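Local structure of sgbp-b (Bacteroides uniformis, 7K44) at residues V131-P136 and Q286-V291; E208-V211 and N216-W219; G218-G223 and K243-S248; A265-D270 and T345-F350; P299-Y304 and M375-F380. The protein probably binds xyloglucan at the cell surface of a gut Bacteroides, as one of the surface glycan-binding proteins of a xyloglucan utilization locus. One frame throughout, in Å; residues are numbered along the deposited sequence.

Contact 1 (V131-P136 and Q286-V291); sequences VSSMMP and QFECFV
Ser133 and Met135, on the loop 131-136, face strand 286-291 without pairing with it: the closest CA atoms, those of Met135 and Glu288, stay 8.0 Å apart, so side chains and one carbonyl bridge the gap. The central bond is short. Ser133 OG donates to Glu288 OE1 at 2.5 Å, meeting the syn lone pair of that oxygen, on the side of OE2. The serine hydroxyl lies anti to its own backbone N (chi1 174°), which carries it outward to the carboxylate. Ser133 OG also accepts from Met135 N at 3.0 Å and 164°, closing an ST turn, so it is gripped from its own loop while it reaches across. Glu288 bends at chi2 (79°) to bring its carboxylate up to the loop. Its other oxygen, OE2, takes a weak bond from a water 3.0 Å away, and that water also donates to Met135 O at 2.7 Å. Beside this polar centre, CB of Met134 rests 4.3 Å from OE1 of Gln286, whose amide oxygen accepts from Arg381 NE. Arg381 also forms a salt bridge with Glu288 OE2, which probably helps keep the buried carboxylate charged. The loop 131-136 joins strands 127-131 and 141-147 of the IPT/TIG domain, while strand 283-291 runs between strands 331-337 and 371-384 of the xyloglucan-binding domain. Gln333, from strand 331-337, bonds Met134 N, and Arg381 comes from strand 371-384, so both flanking strands take part in this interdomain junction.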
# COMPACT_ATOMS: atom_id res chain seq x y z
N VAL A 131 3.03 0.61 1.10
CA VAL A 131 1.80 1.25 1.56
C VAL A 131 1.01 1.66 0.32
O VAL A 131 1.58 2.07 -0.69
CB VAL A 131 2.05 2.46 2.48
CG1 VAL A 131 0.75 2.92 3.11
CG2 VAL A 131 3.06 2.13 3.55
N SER A 132 -0.32 1.52 0.40
CA SER A 132 -1.14 1.75 -0.78
C SER A 132 -1.08 3.20 -1.25
O SER A 132 -1.12 3.46 -2.46
CB SER A 132 -2.56 1.24 -0.51
OG SER A 132 -3.18 1.99 0.49
N SER A 133 -0.94 4.15 -0.33
CA SER A 133 -0.76 5.53 -0.74
C SER A 133 -0.05 6.26 0.39
O SER A 133 -0.23 5.93 1.56
CB SER A 133 -2.09 6.21 -1.04
OG SER A 133 -1.90 7.59 -1.30
N MET A 134 0.78 7.25 0.02
CA MET A 134 1.40 8.10 1.02
C MET A 134 0.52 9.27 1.40
O MET A 134 0.88 10.06 2.28
CB MET A 134 2.75 8.62 0.53
CG MET A 134 3.80 7.55 0.33
SD MET A 134 4.43 6.84 1.88
CE MET A 134 5.73 8.02 2.26
N MET A 135 -0.64 9.40 0.76
CA MET A 135 -1.58 10.48 1.09
C MET A 135 -3.01 9.98 0.97
O MET A 135 -3.81 10.49 0.18
CB MET A 135 -1.33 11.72 0.21
CG MET A 135 -1.98 12.95 0.79
SD MET A 135 -1.60 14.45 -0.14
CE MET A 135 0.06 14.75 0.39
N PRO A 136 -3.38 8.97 1.77
CA PRO A 136 -4.74 8.43 1.66
C PRO A 136 -5.80 9.45 2.06
O PRO A 136 -5.63 10.23 3.01
CB PRO A 136 -4.74 7.24 2.64
CG PRO A 136 -3.30 6.98 2.92
CD PRO A 136 -2.61 8.30 2.82
N GLN A 286 3.40 13.01 -8.27
CA GLN A 286 2.60 11.96 -7.66
C GLN A 286 1.21 12.53 -7.40
O GLN A 286 1.08 13.71 -7.05
CB GLN A 286 3.27 11.53 -6.36
CG GLN A 286 2.61 10.43 -5.59
CD GLN A 286 3.42 10.07 -4.36
OE1 GLN A 286 3.22 10.62 -3.27
NE2 GLN A 286 4.36 9.15 -4.53
N PHE A 287 0.18 11.73 -7.64
CA PHE A 287 -1.18 12.22 -7.47
C PHE A 287 -2.13 11.09 -7.13
O PHE A 287 -1.80 9.90 -7.21
CB PHE A 287 -1.64 12.99 -8.72
CG PHE A 287 -1.57 12.20 -9.99
CD1 PHE A 287 -0.39 12.14 -10.73
CD2 PHE A 287 -2.69 11.50 -10.45
CE1 PHE A 287 -0.33 11.40 -11.91
CE2 PHE A 287 -2.64 10.77 -11.63
CZ PHE A 287 -1.46 10.70 -12.35
N GLU A 288 -3.33 11.47 -6.72
CA GLU A 288 -4.37 10.49 -6.41
C GLU A 288 -5.35 10.45 -7.57
O GLU A 288 -5.68 11.48 -8.16
CB GLU A 288 -5.05 10.83 -5.08
CG GLU A 288 -5.21 9.61 -4.18
CD GLU A 288 -3.91 9.25 -3.47
OE1 GLU A 288 -3.81 8.17 -2.86
OE2 GLU A 288 -2.95 10.04 -3.56
N CYS A 289 -5.78 9.24 -7.93
CA CYS A 289 -6.66 9.02 -9.07
C CYS A 289 -7.70 7.96 -8.74
O CYS A 289 -7.37 6.91 -8.17
CB CYS A 289 -5.86 8.61 -10.31
SG CYS A 289 -6.86 8.38 -11.80
N PHE A 290 -8.95 8.24 -9.07
CA PHE A 290 -10.06 7.31 -8.85
C PHE A 290 -10.66 7.01 -10.22
O PHE A 290 -11.23 7.90 -10.86
CB PHE A 290 -11.10 7.95 -7.92
CG PHE A 290 -12.23 7.02 -7.52
CD1 PHE A 290 -13.23 6.67 -8.43
CD2 PHE A 290 -12.29 6.51 -6.23
CE1 PHE A 290 -14.28 5.82 -8.05
CE2 PHE A 290 -13.34 5.67 -5.85
CZ PHE A 290 -14.33 5.32 -6.76
N VAL A 291 -10.53 5.77 -10.67
CA VAL A 291 -11.12 5.32 -11.93
C VAL A 291 -12.43 4.65 -11.60
O VAL A 291 -12.45 3.56 -11.01
CB VAL A 291 -10.18 4.39 -12.70
CG1 VAL A 291 -10.87 3.85 -13.97
CG2 VAL A 291 -8.89 5.11 -13.06
O HOH W 1 -4.40 12.09 -1.91

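Contact 2 (E208-V211 and N216-W219); sequences ENIV and NIGW
Ile217 is the residue that leans on the 208-211 segment; Asn216 just before it bonds through OD1 to Asn213 ND2 within the intervening turn. The backbone N of Ile217 bonds to OD1 of the same Asn213. From there the isoleucine side chain turns back toward Ile210 and Val211. Its CG2 branch, anti to the backbone N (chi1 to CG1 -50°), comes 3.5 Å from Val211 O and also lies 3.7 Å from Ile210 O. CB of Ile217 meets the CG2 methyl of Ile210 at 4.1 Å, the two side chains crossing obliquely. The far end of Ile210 leads elsewhere, its CD1 going to Met135. Gly218 follows with a positive phi of 76°, and its CA passes 4.3 Å from Val211 O. The chain then enters strand 219-222, where Trp219 pairs with Gly264. Val211 O itself is hydrogen-bonded to the backbone of Val266, so the methyl group of Ile217 lies beside a carbonyl that already has a partner. The contact is thus held by van der Waals packing alone: one branched side chain covers the backbone where the chain turns a corner between the two sheets of the domain.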
# COMPACT_ATOMS: atom_id res chain seq x y z
N GLU A 208 3.13 19.41 2.53
CA GLU A 208 3.98 20.53 2.18
C GLU A 208 4.45 20.45 0.74
O GLU A 208 4.87 21.47 0.18
CB GLU A 208 5.18 20.56 3.13
CG GLU A 208 4.82 20.92 4.57
CD GLU A 208 4.48 19.72 5.44
OE1 GLU A 208 4.29 18.61 4.90
OE2 GLU A 208 4.40 19.88 6.68
N ASN A 209 4.39 19.27 0.13
CA ASN A 209 4.87 19.05 -1.23
C ASN A 209 3.76 19.12 -2.27
O ASN A 209 4.03 18.89 -3.46
CB ASN A 209 5.58 17.70 -1.32
CG ASN A 209 6.82 17.64 -0.46
OD1 ASN A 209 6.75 17.78 0.76
ND2 ASN A 209 7.97 17.45 -1.10
N ILE A 210 2.54 19.47 -1.87
CA ILE A 210 1.42 19.60 -2.79
C ILE A 210 1.61 20.82 -3.68
O ILE A 210 1.90 21.92 -3.19
CB ILE A 210 0.10 19.70 -1.99
CG1 ILE A 210 -0.27 18.34 -1.40
CG2 ILE A 210 -1.04 20.22 -2.87
CD1 ILE A 210 -0.82 17.35 -2.43
N VAL A 211 1.45 20.62 -4.99
CA VAL A 211 1.51 21.71 -5.97
C VAL A 211 0.15 22.04 -6.57
O VAL A 211 0.00 23.11 -7.19
CB VAL A 211 2.55 21.44 -7.08
CG1 VAL A 211 3.91 21.19 -6.46
CG2 VAL A 211 2.12 20.26 -7.95
N ASN A 216 -6.86 25.06 -1.70
CA ASN A 216 -6.04 26.22 -1.40
C ASN A 216 -4.77 26.31 -2.25
O ASN A 216 -4.11 27.36 -2.23
CB ASN A 216 -5.67 26.24 0.08
CG ASN A 216 -4.99 24.96 0.53
OD1 ASN A 216 -5.43 23.86 0.20
ND2 ASN A 216 -3.90 25.10 1.29
N ILE A 217 -4.39 25.26 -2.99
CA ILE A 217 -3.14 25.23 -3.73
C ILE A 217 -3.44 25.03 -5.21
O ILE A 217 -3.99 23.99 -5.61
CB ILE A 217 -2.19 24.11 -3.25
CG1 ILE A 217 -2.01 24.14 -1.74
CG2 ILE A 217 -0.85 24.21 -3.99
CD1 ILE A 217 -1.34 25.36 -1.23
N GLY A 218 -3.06 26.02 -6.03
CA GLY A 218 -3.26 25.92 -7.46
C GLY A 218 -4.69 26.16 -7.88
O GLY A 218 -5.58 26.48 -7.08
N TRP A 219 -4.92 26.01 -9.18
CA TRP A 219 -6.24 26.31 -9.72
C TRP A 219 -6.44 25.57 -11.04
O TRP A 219 -5.50 25.28 -11.77
CB TRP A 219 -6.41 27.82 -9.92
CG TRP A 219 -5.50 28.44 -10.97
CD1 TRP A 219 -5.78 28.62 -12.29
CD2 TRP A 219 -4.17 28.92 -10.77
NE1 TRP A 219 -4.70 29.20 -12.93
CE2 TRP A 219 -3.70 29.39 -12.01
CE3 TRP A 219 -3.32 29.01 -9.66
CZ2 TRP A 219 -2.42 29.93 -12.18
CZ3 TRP A 219 -2.05 29.55 -9.82
CH2 TRP A 219 -1.62 30.00 -11.07

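Contact 3 (G218-G223 and K243-S248); sequences GWFSWG and KCYSIS. With CA (calcium ion), chain B.
Phe220 swings its ring out with CG anti to the backbone N (chi1 -178°), while Tyr245 sits at an unusual chi1 of -93°; between them these settings lay the two rings one over the other. They form an offset stack, with centroids 4.3 Å apart and planes inclined by 20°. The overlap is at the rims: Tyr245 CE2 lies over the Phe220 ring and is 3.4 Å from its CG, and Phe220 CD1 in turn lies over a face of the tyrosine. The long axes of the side chains cross at about a right angle, so the phenol end reaches back over the root of the phenylalanine, bringing Tyr245 OH to 3.4 Å from Phe220 CB. The opposite face of the Phe220 ring carries, toward its rim, the backbone N of Trp222, two residues on in the same strand. Pro228 of strand 226-230 packs on Tyr245, and Tyr214 brings its ring to it as well. Lys243 O binds the calcium ion at 2.3 Å, together with Asn213, Asp215, Asp241 and Asp378. Strand 219-222 carries a classic beta bulge, where the backbones of Ser221 and Trp222 both bond to Gln262. Strands 219-222 and 243-248 belong to different sheets, and this aromatic pair bridges them at the surface of a beta-sandwich, two residues along the chain from the calcium ligand Lys243.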
# COMPACT_ATOMS: atom_id res chain seq x y z
N GLY A 218 -3.06 26.02 -6.03
CA GLY A 218 -3.26 25.92 -7.46
C GLY A 218 -4.69 26.16 -7.88
O GLY A 218 -5.58 26.48 -7.08
N TRP A 219 -4.92 26.01 -9.18
CA TRP A 219 -6.24 26.31 -9.72
C TRP A 219 -6.44 25.57 -11.04
O TRP A 219 -5.50 25.28 -11.77
CB TRP A 219 -6.41 27.82 -9.92
CG TRP A 219 -5.50 28.44 -10.97
CD1 TRP A 219 -5.78 28.62 -12.29
CD2 TRP A 219 -4.17 28.92 -10.77
NE1 TRP A 219 -4.70 29.20 -12.93
CE2 TRP A 219 -3.70 29.39 -12.01
CE3 TRP A 219 -3.32 29.01 -9.66
CZ2 TRP A 219 -2.42 29.93 -12.18
CZ3 TRP A 219 -2.05 29.55 -9.82
CH2 TRP A 219 -1.62 30.00 -11.07
N PHE A 220 -7.70 25.30 -11.35
CA PHE A 220 -8.09 24.84 -12.67
C PHE A 220 -8.14 26.01 -13.65
O PHE A 220 -8.64 27.10 -13.32
CB PHE A 220 -9.46 24.16 -12.58
CG PHE A 220 -9.95 23.59 -13.89
CD1 PHE A 220 -9.40 22.44 -14.41
CD2 PHE A 220 -11.00 24.18 -14.58
CE1 PHE A 220 -9.84 21.90 -15.60
CE2 PHE A 220 -11.44 23.63 -15.77
CZ PHE A 220 -10.86 22.49 -16.28
N SER A 221 -7.62 25.81 -14.85
CA SER A 221 -7.61 26.84 -15.89
C SER A 221 -8.64 26.56 -16.97
O SER A 221 -9.50 27.41 -17.24
CB SER A 221 -6.21 26.95 -16.50
OG SER A 221 -6.15 28.07 -17.38
N TRP A 222 -8.60 25.39 -17.58
CA TRP A 222 -9.58 25.02 -18.59
C TRP A 222 -9.43 23.54 -18.90
O TRP A 222 -8.44 22.90 -18.53
CB TRP A 222 -9.42 25.83 -19.89
CG TRP A 222 -8.08 25.71 -20.59
CD1 TRP A 222 -6.93 26.39 -20.28
CD2 TRP A 222 -7.79 24.92 -21.74
NE1 TRP A 222 -5.94 26.05 -21.17
CE2 TRP A 222 -6.43 25.14 -22.06
CE3 TRP A 222 -8.52 24.01 -22.51
CZ2 TRP A 222 -5.80 24.49 -23.12
CZ3 TRP A 222 -7.90 23.38 -23.56
CH2 TRP A 222 -6.56 23.61 -23.86
N GLY A 223 -10.41 23.01 -19.62
CA GLY A 223 -10.31 21.66 -20.11
C GLY A 223 -11.60 21.04 -20.56
O GLY A 223 -12.65 21.20 -19.92
N LYS A 243 -12.33 19.55 -2.94
CA LYS A 243 -12.65 19.50 -4.36
C LYS A 243 -11.62 18.67 -5.12
O LYS A 243 -10.42 18.77 -4.86
CB LYS A 243 -12.66 20.92 -4.91
CG LYS A 243 -13.11 21.04 -6.33
CD LYS A 243 -13.14 22.51 -6.75
CE LYS A 243 -14.02 23.33 -5.83
NZ LYS A 243 -14.17 24.71 -6.35
N CYS A 244 -12.10 17.82 -6.02
CA CYS A 244 -11.26 17.14 -7.00
C CYS A 244 -11.82 17.46 -8.38
O CYS A 244 -12.87 18.09 -8.50
CB CYS A 244 -11.17 15.63 -6.75
SG CYS A 244 -12.69 14.72 -7.02
N TYR A 245 -11.11 17.08 -9.44
CA TYR A 245 -11.59 17.29 -10.80
C TYR A 245 -11.83 15.96 -11.50
O TYR A 245 -11.04 15.01 -11.35
CB TYR A 245 -10.70 18.22 -11.66
CG TYR A 245 -11.18 19.65 -11.60
CD1 TYR A 245 -10.98 20.41 -10.45
CD2 TYR A 245 -11.87 20.23 -12.66
CE1 TYR A 245 -11.42 21.72 -10.36
CE2 TYR A 245 -12.32 21.56 -12.58
CZ TYR A 245 -12.10 22.29 -11.43
OH TYR A 245 -12.55 23.59 -11.30
N SER A 246 -12.95 15.88 -12.20
CA SER A 246 -13.31 14.71 -12.99
C SER A 246 -13.05 14.93 -14.47
O SER A 246 -13.16 16.05 -14.98
CB SER A 246 -14.79 14.36 -12.77
OG SER A 246 -15.64 15.31 -13.38
N ILE A 247 -12.67 13.85 -15.14
CA ILE A 247 -12.71 13.74 -16.60
C ILE A 247 -13.73 12.64 -16.91
O ILE A 247 -13.58 11.51 -16.44
CB ILE A 247 -11.34 13.35 -17.16
CG1 ILE A 247 -10.36 14.52 -17.02
CG2 ILE A 247 -11.45 12.91 -18.61
CD1 ILE A 247 -10.61 15.65 -17.98
N SER A 248 -14.77 12.97 -17.68
CA SER A 248 -15.83 11.99 -17.87
C SER A 248 -16.56 12.24 -19.17
O SER A 248 -16.57 13.36 -19.69
CB SER A 248 -16.82 11.98 -16.69
OG SER A 248 -17.63 13.13 -16.73
CA CA B . -8.70 18.56 -3.29
O HOH W 2 -6.92 18.25 -1.71

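Contact 4 (A265-D270 and T345-F350); sequences AVWGID and TTWGEF
The short helix 347-352 packs against the loop 265-270 through an aromatic cluster in which Trp267, Trp347 and Phe350 meet with Ile269. Phe350 points the edge of its ring at the face of Trp267: the phenyl centroid is 5.2 Å from that of the six-membered ring, the planes stand at 89°, and Phe350 CE2 comes 3.7 Å from Trp267 CE3. The opposite face of the indole is covered by Ala265 CB, so Trp267 is sandwiched between its own loop and the helix. Trp347 approaches the edge of the same indole, its CH2 atom 3.9 Å from Trp267 CE3, and its CZ2 lies 3.3 Å from Trp267 O and 3.8 Å from Ile269 CD1. The helix is started by Thr346, an N-cap whose OG1 accepts from Glu349 N, and one turn spaces Trp347 and Phe350 so that both reach the loop. Gly268 makes an inverse gamma turn there, closed by Ile269 N on Trp267 O at 2.8 Å; this carbonyl also accepts from Gln351 NE2 of the helix. CG of Trp347 is anti to its backbone N (chi1 169°), sending the indole along toward the loop, where a water in the ring plane accepts from NE1 at 3.0 Å and donates to Ile269 O. Trp267 NE1 bonds Asp356 O, while Val382 of strand 371-384 touches Trp267, Ile269 and Trp347 alike.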
# COMPACT_ATOMS: atom_id res chain seq x y z
N ALA A 265 -0.32 25.29 -11.30
CA ALA A 265 0.21 24.69 -10.10
C ALA A 265 1.09 25.69 -9.36
O ALA A 265 1.53 26.70 -9.93
CB ALA A 265 1.02 23.43 -10.44
N VAL A 266 1.33 25.42 -8.08
CA VAL A 266 2.16 26.26 -7.23
C VAL A 266 3.42 25.47 -6.92
O VAL A 266 3.40 24.54 -6.10
CB VAL A 266 1.44 26.69 -5.96
CG1 VAL A 266 2.37 27.50 -5.06
CG2 VAL A 266 0.20 27.48 -6.31
N TRP A 267 4.53 25.82 -7.56
CA TRP A 267 5.73 25.00 -7.48
C TRP A 267 6.67 25.39 -6.36
O TRP A 267 7.69 24.71 -6.16
CB TRP A 267 6.45 24.99 -8.83
CG TRP A 267 5.58 24.55 -9.97
CD1 TRP A 267 4.91 25.36 -10.85
CD2 TRP A 267 5.28 23.20 -10.35
NE1 TRP A 267 4.20 24.59 -11.74
CE2 TRP A 267 4.42 23.26 -11.47
CE3 TRP A 267 5.64 21.94 -9.84
CZ2 TRP A 267 3.93 22.13 -12.10
CZ3 TRP A 267 5.15 20.80 -10.47
CH2 TRP A 267 4.30 20.91 -11.59
N GLY A 268 6.37 26.44 -5.60
CA GLY A 268 7.28 26.93 -4.59
C GLY A 268 7.25 26.17 -3.28
O GLY A 268 6.92 26.74 -2.23
N ILE A 269 7.59 24.88 -3.32
CA ILE A 269 7.58 24.06 -2.11
C ILE A 269 8.63 24.56 -1.13
O ILE A 269 9.76 24.90 -1.51
CB ILE A 269 7.81 22.59 -2.49
CG1 ILE A 269 6.62 22.05 -3.29
CG2 ILE A 269 8.06 21.73 -1.25
CD1 ILE A 269 6.91 20.75 -4.03
N ASP A 270 8.25 24.63 0.15
CA ASP A 270 9.17 24.99 1.23
C ASP A 270 10.44 24.15 1.13
O ASP A 270 10.38 22.92 1.04
CB ASP A 270 8.44 24.71 2.56
CG ASP A 270 9.27 25.06 3.79
OD1 ASP A 270 10.48 25.36 3.67
OD2 ASP A 270 8.68 25.03 4.90
N THR A 345 17.92 19.50 -14.60
CA THR A 345 18.56 18.46 -13.81
C THR A 345 18.38 18.62 -12.31
O THR A 345 18.58 17.64 -11.57
CB THR A 345 20.07 18.37 -14.10
OG1 THR A 345 20.68 19.66 -13.90
CG2 THR A 345 20.31 17.90 -15.52
N THR A 346 18.05 19.81 -11.83
CA THR A 346 17.78 20.02 -10.41
C THR A 346 16.40 20.63 -10.25
O THR A 346 15.88 21.29 -11.15
CB THR A 346 18.81 20.91 -9.72
OG1 THR A 346 18.72 22.24 -10.22
CG2 THR A 346 20.23 20.37 -9.92
N TRP A 347 15.82 20.38 -9.07
CA TRP A 347 14.50 20.92 -8.75
C TRP A 347 14.50 22.44 -8.86
O TRP A 347 13.60 23.03 -9.47
CB TRP A 347 14.13 20.45 -7.34
CG TRP A 347 12.93 21.12 -6.77
CD1 TRP A 347 12.89 21.89 -5.65
CD2 TRP A 347 11.59 21.06 -7.27
NE1 TRP A 347 11.61 22.33 -5.42
CE2 TRP A 347 10.80 21.83 -6.41
CE3 TRP A 347 10.99 20.43 -8.36
CZ2 TRP A 347 9.43 22.00 -6.60
CZ3 TRP A 347 9.63 20.60 -8.56
CH2 TRP A 347 8.87 21.38 -7.69
N GLY A 348 15.54 23.08 -8.31
CA GLY A 348 15.59 24.54 -8.35
C GLY A 348 15.61 25.10 -9.75
O GLY A 348 14.98 26.12 -10.03
N GLU A 349 16.33 24.44 -10.66
CA GLU A 349 16.34 24.90 -12.04
C GLU A 349 14.96 24.75 -12.68
O GLU A 349 14.52 25.63 -13.42
CB GLU A 349 17.44 24.21 -12.85
CG GLU A 349 18.87 24.51 -12.35
CD GLU A 349 19.31 25.96 -12.54
OE1 GLU A 349 20.19 26.20 -13.39
OE2 GLU A 349 18.79 26.86 -11.84
N PHE A 350 14.24 23.66 -12.37
CA PHE A 350 12.88 23.54 -12.87
C PHE A 350 11.98 24.63 -12.30
O PHE A 350 11.11 25.16 -13.00
CB PHE A 350 12.29 22.16 -12.56
CG PHE A 350 10.82 22.07 -12.86
CD1 PHE A 350 10.37 22.00 -14.17
CD2 PHE A 350 9.89 22.08 -11.83
CE1 PHE A 350 9.02 21.93 -14.47
CE2 PHE A 350 8.52 22.02 -12.11
CZ PHE A 350 8.09 21.93 -13.43
O HOH W 3 11.70 23.59 -2.75

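Contact 5 (P299-Y304 and M375-F380); sequences PVFRIY and MYFDNF. With CA (calcium ion), chain B.
The Phe301 ring is met at its outer end by two side chains from the opposing strand, Met375 and Phe377. Phe377 directs its edge toward the face of Phe301 in an offset edge-to-face pair, with planes at 68° and centroids 5.6 Å apart; the closest carbons are the two CZ atoms, 3.6 Å from one another. The sulfur of Met375 lies at the edge instead. This SD is close to the ring plane, 5.0 Å from the centroid, making a Met-aromatic contact, and the CE methyl comes 3.5 Å from Phe301 CE1. A bend at chi3 (53°) brings that methyl obliquely to the ring's outer carbons. Strand 300-305 lies in one sheet of the sandwich and strand 371-384 in the other, so these side chains come from opposite directions to fill the layer between them, with Cys289 alongside both Met375 and Phe377. Next to Phe377, Asp378 binds the calcium ion through both carboxylate oxygens, OD1 and OD2 each at 2.5 Å. Asn379 OD1 accepts, at 2.7 Å, from a water that also binds the calcium ion. One strand therefore has two chemistries: sulfur and aromatic carbon meet the facing sheet by dispersion, while the aspartate that follows turns its charge to the metal.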
# COMPACT_ATOMS: atom_id res chain seq x y z
N PRO A 299 -7.59 4.43 -25.03
CA PRO A 299 -7.47 5.73 -24.36
C PRO A 299 -6.17 5.87 -23.58
O PRO A 299 -5.76 4.97 -22.84
CB PRO A 299 -8.69 5.75 -23.43
CG PRO A 299 -9.69 4.86 -24.12
CD PRO A 299 -8.85 3.75 -24.72
N VAL A 300 -5.53 7.03 -23.73
CA VAL A 300 -4.23 7.30 -23.13
C VAL A 300 -4.19 8.74 -22.64
O VAL A 300 -4.86 9.62 -23.18
CB VAL A 300 -3.07 7.05 -24.11
CG1 VAL A 300 -2.86 5.55 -24.33
CG2 VAL A 300 -3.29 7.77 -25.44
N PHE A 301 -3.38 8.98 -21.61
CA PHE A 301 -3.10 10.32 -21.13
C PHE A 301 -1.70 10.74 -21.54
O PHE A 301 -0.77 9.93 -21.56
CB PHE A 301 -3.14 10.39 -19.61
CG PHE A 301 -4.51 10.49 -19.05
CD1 PHE A 301 -5.24 9.34 -18.78
CD2 PHE A 301 -5.09 11.73 -18.81
CE1 PHE A 301 -6.53 9.43 -18.27
CE2 PHE A 301 -6.36 11.81 -18.29
CZ PHE A 301 -7.08 10.66 -18.02
N ARG A 302 -1.55 12.02 -21.80
CA ARG A 302 -0.24 12.63 -21.75
C ARG A 302 -0.22 13.67 -20.64
O ARG A 302 -1.27 14.22 -20.25
CB ARG A 302 0.19 13.23 -23.09
CG ARG A 302 -0.38 14.57 -23.37
CD ARG A 302 0.37 15.18 -24.53
NE ARG A 302 -0.35 16.32 -25.08
CZ ARG A 302 0.22 17.34 -25.71
NH1 ARG A 302 1.55 17.39 -25.87
NH2 ARG A 302 -0.53 18.32 -26.17
N ILE A 303 0.97 13.91 -20.11
CA ILE A 303 1.20 14.86 -19.04
C ILE A 303 2.36 15.74 -19.45
O ILE A 303 3.36 15.26 -19.99
CB ILE A 303 1.50 14.12 -17.72
CG1 ILE A 303 0.33 13.18 -17.38
CG2 ILE A 303 1.81 15.11 -16.61
CD1 ILE A 303 0.29 12.70 -15.96
N TYR A 304 2.24 17.05 -19.24
CA TYR A 304 3.36 17.93 -19.48
C TYR A 304 3.29 19.12 -18.52
O TYR A 304 2.20 19.52 -18.08
CB TYR A 304 3.49 18.35 -20.96
CG TYR A 304 2.34 19.15 -21.51
CD1 TYR A 304 1.23 18.53 -22.07
CD2 TYR A 304 2.38 20.53 -21.48
CE1 TYR A 304 0.17 19.29 -22.57
CE2 TYR A 304 1.32 21.29 -21.97
CZ TYR A 304 0.23 20.66 -22.51
OH TYR A 304 -0.81 21.43 -22.99
N MET A 375 -13.33 9.41 -14.31
CA MET A 375 -12.11 9.38 -13.51
C MET A 375 -11.98 10.69 -12.76
O MET A 375 -12.48 11.73 -13.21
CB MET A 375 -10.88 9.18 -14.39
CG MET A 375 -10.96 8.00 -15.34
SD MET A 375 -9.68 8.09 -16.59
CE MET A 375 -8.29 8.28 -15.51
N TYR A 376 -11.29 10.65 -11.62
CA TYR A 376 -11.13 11.80 -10.73
C TYR A 376 -9.67 11.91 -10.31
O TYR A 376 -8.98 10.91 -10.12
CB TYR A 376 -12.01 11.64 -9.48
CG TYR A 376 -13.46 11.37 -9.79
CD1 TYR A 376 -13.90 10.09 -10.08
CD2 TYR A 376 -14.37 12.41 -9.85
CE1 TYR A 376 -15.23 9.84 -10.41
CE2 TYR A 376 -15.70 12.18 -10.16
CZ TYR A 376 -16.12 10.90 -10.45
OH TYR A 376 -17.45 10.69 -10.77
N PHE A 377 -9.22 13.16 -10.13
CA PHE A 377 -7.82 13.47 -9.87
C PHE A 377 -7.72 14.50 -8.75
O PHE A 377 -8.52 15.44 -8.68
CB PHE A 377 -7.18 14.10 -11.12
CG PHE A 377 -7.13 13.19 -12.30
CD1 PHE A 377 -8.19 13.12 -13.19
CD2 PHE A 377 -6.00 12.42 -12.54
CE1 PHE A 377 -8.13 12.28 -14.29
CE2 PHE A 377 -5.94 11.57 -13.63
CZ PHE A 377 -7.01 11.50 -14.50
N ASP A 378 -6.71 14.36 -7.89
CA ASP A 378 -6.49 15.32 -6.81
C ASP A 378 -5.08 15.17 -6.28
O ASP A 378 -4.37 14.19 -6.55
CB ASP A 378 -7.50 15.08 -5.68
CG ASP A 378 -7.78 16.32 -4.81
OD1 ASP A 378 -7.16 17.40 -4.95
OD2 ASP A 378 -8.67 16.18 -3.95
N ASN A 379 -4.67 16.17 -5.50
CA ASN A 379 -3.49 16.09 -4.64
C ASN A 379 -2.21 15.78 -5.42
O ASN A 379 -1.52 14.80 -5.14
CB ASN A 379 -3.70 15.12 -3.49
CG ASN A 379 -4.57 15.70 -2.40
OD1 ASN A 379 -4.67 16.92 -2.27
ND2 ASN A 379 -5.17 14.84 -1.58
N PHE A 380 -1.89 16.64 -6.39
CA PHE A 380 -0.62 16.52 -7.10
C PHE A 380 0.49 17.05 -6.20
O PHE A 380 0.41 18.16 -5.66
CB PHE A 380 -0.65 17.30 -8.41
CG PHE A 380 -1.64 16.78 -9.41
CD1 PHE A 380 -2.98 17.15 -9.35
CD2 PHE A 380 -1.24 15.94 -10.43
CE1 PHE A 380 -3.91 16.68 -10.28
CE2 PHE A 380 -2.15 15.46 -11.37
CZ PHE A 380 -3.49 15.82 -11.29
CA CA B . -8.70 18.56 -3.29
O HOH W 2 -6.92 18.25 -1.71

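Strand 371-384 ties most of the set together. Its neighbours include the strands of contacts 1 and 3, through Glu288 N to Asp378 O and Tyr245 O to Phe377 N, both 2.9 Å, and the strand of contact 2, through Val211 N to Phe380 O at 2.8 Å. Contacts 3 and 5, with centres about 10 Å apart, share the calcium ion and one of its waters; the side chains of Ile210 and Glu288 lie about 8 and 9 Å from the metal. Contact 2 reaches contact 1 where Ile210 CD1 meets Met135 SD at 3.8 Å, and contact 4 where Val211 O meets Val266 N at 2.8 Å. Contacts 1 and 4 do not touch.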